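Local coordinates for protein Plm1 (Streptomyces sp. HK803, PDB 4HXY) that probably reduces the beta-keto group of a polyketide intermediate with NADPH, as the ketoreductase of the first module of phoslactomycin biosynthesis, at residues A[191-196]-A[275-280]. Residues are numbered along the deposited sequence; the frame is centred on the assembly and turned at random.
Sequences LITGGT and HAAGVV. With NDP (NADPH dihydro-nicotinamide-adenine-dinucleotide phosphate), chain C.
Thr193 and His275 end two neighbouring parallel strands, and the threonine hydroxyl ties its strand end to the loop after His275. From CB, which lies in the plane of the His275 ring at its edge and 4.0 Å from CB of Ala277, the side chain forks. CG2 passes near ND1, while OG1, set between the backbone N and the carbonyl carbon (chi1 74°), reaches segment 275-280. It meets ND1 of His275 at 2.7 Å, a hydrogen bond in which either may be donor. OG1 also accepts a fairly straight bond from Ala277 N (3.2 Å, 160°) and a weak, bent one from Ala276 N, which also bonds to Thr193 O at 3.0 Å. A hydroxyl that can both donate and accept suits this buried junction; the imidazole, whose NE2 is bonded to Lys300 O, links it to helix 290-310. Gly194 packs its CA against the Ala276-Ala277 backbone, where a side chain would clash. Alanine suits the next two places: Ala277 CB lies 3.8 Å from NADPH N3A and Ala276 CB 4.0 Å from C4D. Through the backbone, Ala276 O accepts from O3D at 3.1 Å, and Gly278 N bonds weakly to O4B. In this Rossmann-type fold, HAAG probably stands where classical short-chain dehydrogenases usually have NNAG. Thus the hydroxyl and carbonyl of Thr193 would together hold the loop whose peptides receive both NADPH riboses.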
loop_
_atom_site.group_PDB
_atom_site.type_symbol
_atom_site.label_atom_id
_atom_site.label_comp_id
_atom_site.label_asym_id
_atom_site.label_seq_id
_atom_site.Cartn_x
_atom_site.Cartn_y
_atom_site.Cartn_z
ATOM N N LEU A 191 -20.949 -0.342 6.461
ATOM C CA LEU A 191 -20.233 -1.570 6.799
ATOM C C LEU A 191 -18.787 -1.218 7.139
ATOM O O LEU A 191 -18.073 -0.682 6.311
ATOM C CB LEU A 191 -20.297 -2.556 5.634
ATOM C CG LEU A 191 -19.496 -3.852 5.767
ATOM C CD1 LEU A 191 -20.076 -4.676 6.921
ATOM C CD2 LEU A 191 -19.516 -4.619 4.440
ATOM N N ILE A 192 -18.365 -1.540 8.353
ATOM C CA ILE A 192 -17.022 -1.236 8.801
ATOM C C ILE A 192 -16.299 -2.557 9.063
ATOM O O ILE A 192 -16.585 -3.249 10.040
ATOM C CB ILE A 192 -17.018 -0.329 10.047
ATOM C CG1 ILE A 192 -17.820 0.961 9.800
ATOM C CG2 ILE A 192 -15.574 -0.020 10.466
ATOM C CD1 ILE A 192 -18.041 1.835 11.046
ATOM N N THR A 193 -15.399 -2.934 8.165
ATOM C CA THR A 193 -14.656 -4.182 8.359
ATOM C C THR A 193 -13.544 -3.877 9.357
ATOM O O THR A 193 -13.032 -2.761 9.413
ATOM C CB THR A 193 -14.083 -4.759 7.042
ATOM O OG1 THR A 193 -12.967 -3.950 6.641
ATOM C CG2 THR A 193 -15.179 -4.852 5.923
ATOM N N GLY A 194 -13.179 -4.861 10.182
ATOM C CA GLY A 194 -12.377 -4.590 11.356
ATOM C C GLY A 194 -13.074 -3.656 12.343
ATOM O O GLY A 194 -12.418 -2.946 13.088
ATOM N N GLY A 195 -14.403 -3.663 12.328
ATOM C CA GLY A 195 -15.210 -2.649 13.018
ATOM C C GLY A 195 -15.158 -2.727 14.539
ATOM O O GLY A 195 -15.421 -1.742 15.200
ATOM N N THR A 196 -14.783 -3.885 15.083
ATOM C CA THR A 196 -14.631 -4.045 16.535
ATOM C C THR A 196 -13.187 -3.809 16.986
ATOM O O THR A 196 -12.890 -3.848 18.182
ATOM C CB THR A 196 -15.060 -5.437 16.981
ATOM O OG1 THR A 196 -14.416 -6.424 16.163
ATOM C CG2 THR A 196 -16.603 -5.616 16.866
ATOM N N HIS A 275 -12.957 -0.011 5.154
ATOM C CA HIS A 275 -12.231 -1.275 5.255
ATOM C C HIS A 275 -11.031 -1.105 6.167
ATOM O O HIS A 275 -9.989 -0.613 5.740
ATOM C CB HIS A 275 -11.815 -1.736 3.861
ATOM C CG HIS A 275 -11.059 -3.027 3.812
ATOM N ND1 HIS A 275 -11.516 -4.190 4.403
ATOM C CD2 HIS A 275 -9.919 -3.356 3.158
ATOM C CE1 HIS A 275 -10.659 -5.167 4.150
ATOM N NE2 HIS A 275 -9.699 -4.700 3.363
ATOM N N ALA A 276 -11.190 -1.529 7.421
ATOM C CA ALA A 276 -10.120 -1.476 8.415
ATOM C C ALA A 276 -9.642 -2.859 8.863
ATOM O O ALA A 276 -8.775 -2.953 9.738
ATOM C CB ALA A 276 -10.544 -0.651 9.596
ATOM N N ALA A 277 -10.149 -3.923 8.252
ATOM C CA ALA A 277 -9.644 -5.274 8.529
ATOM C C ALA A 277 -8.194 -5.408 8.087
ATOM O O ALA A 277 -7.813 -4.985 6.996
ATOM C CB ALA A 277 -10.496 -6.333 7.832
ATOM N N GLY A 278 -7.393 -6.056 8.920
ATOM C CA GLY A 278 -5.979 -6.223 8.644
ATOM C C GLY A 278 -5.230 -6.736 9.855
ATOM O O GLY A 278 -5.756 -6.761 10.977
ATOM N N VAL A 279 -4.006 -7.165 9.604
ATOM C CA VAL A 279 -3.096 -7.622 10.646
ATOM C C VAL A 279 -1.737 -7.023 10.376
ATOM O O VAL A 279 -1.437 -6.637 9.240
ATOM C CB VAL A 279 -2.954 -9.158 10.718
ATOM C CG1 VAL A 279 -4.345 -9.798 10.976
ATOM C CG2 VAL A 279 -2.336 -9.725 9.468
ATOM N N VAL A 280 -0.919 -6.936 11.414
ATOM C CA VAL A 280 0.475 -6.484 11.212
ATOM C C VAL A 280 1.416 -7.384 11.979
ATOM O O VAL A 280 1.158 -7.719 13.147
ATOM C CB VAL A 280 0.718 -5.007 11.598
ATOM C CG1 VAL A 280 0.517 -4.759 13.074
ATOM C CG2 VAL A 280 2.117 -4.563 11.171
HETATM P PA NDP C . -6.851 -3.782 15.144
HETATM O O1A NDP C . -7.350 -3.220 16.432
HETATM O O2A NDP C . -6.054 -5.051 15.180
HETATM O O5B NDP C . -8.086 -3.995 14.154
HETATM C C5B NDP C . -7.979 -4.885 13.062
HETATM C C4B NDP C . -9.319 -5.526 12.849
HETATM O O4B NDP C . -9.278 -6.387 11.730
HETATM C C3B NDP C . -9.755 -6.390 14.009
HETATM O O3B NDP C . -11.108 -6.020 14.341
HETATM C C2B NDP C . -9.700 -7.810 13.493
HETATM O O2B NDP C . -10.698 -8.501 14.215
HETATM C C1B NDP C . -9.999 -7.566 12.016
HETATM N N9A NDP C . -9.643 -8.638 11.095
HETATM C C8A NDP C . -8.405 -9.204 10.879
HETATM N N7A NDP C . -8.527 -10.180 9.954
HETATM C C5A NDP C . -9.838 -10.229 9.551
HETATM C C6A NDP C . -10.531 -11.005 8.636
HETATM N N6A NDP C . -9.980 -11.957 7.890
HETATM N N1A NDP C . -11.890 -10.788 8.496
HETATM C C2A NDP C . -12.536 -9.794 9.223
HETATM N N3A NDP C . -11.862 -9.024 10.135
HETATM C C4A NDP C . -10.529 -9.249 10.275
HETATM O O3 NDP C . -5.945 -2.707 14.358
HETATM P PN NDP C . -6.197 -1.152 14.178
HETATM O O1N NDP C . -4.993 -0.471 14.706
HETATM O O2N NDP C . -7.526 -0.699 14.630
HETATM O O5D NDP C . -6.035 -0.948 12.601
HETATM C C5D NDP C . -7.104 -1.157 11.715
HETATM C C4D NDP C . -6.628 -0.832 10.309
HETATM O O4D NDP C . -5.966 0.421 10.283
HETATM C C3D NDP C . -5.631 -1.846 9.798
HETATM O O3D NDP C . -5.980 -2.223 8.501
HETATM C C2D NDP C . -4.304 -1.116 9.780
HETATM O O2D NDP C . -3.418 -1.595 8.789
HETATM C C1D NDP C . -4.738 0.323 9.593
HETATM N N1N NDP C . -3.781 1.268 10.184
HETATM C C2N NDP C . -3.663 1.389 11.539
HETATM C C3N NDP C . -2.658 2.155 12.131
HETATM C C7N NDP C . -2.581 2.346 13.596
HETATM O O7N NDP C . -1.683 3.296 14.028
HETATM N N7N NDP C . -3.265 1.652 14.493
HETATM C C4N NDP C . -1.901 3.117 11.255
HETATM C C5N NDP C . -2.112 2.912 9.792
HETATM C C6N NDP C . -3.049 2.023 9.317
HETATM P P2B NDP C . -10.803 -10.097 14.263
HETATM O O1X NDP C . -11.888 -10.369 15.280
HETATM O O2X NDP C . -9.464 -10.717 14.686
HETATM O O3X NDP C . -11.132 -10.627 12.929
#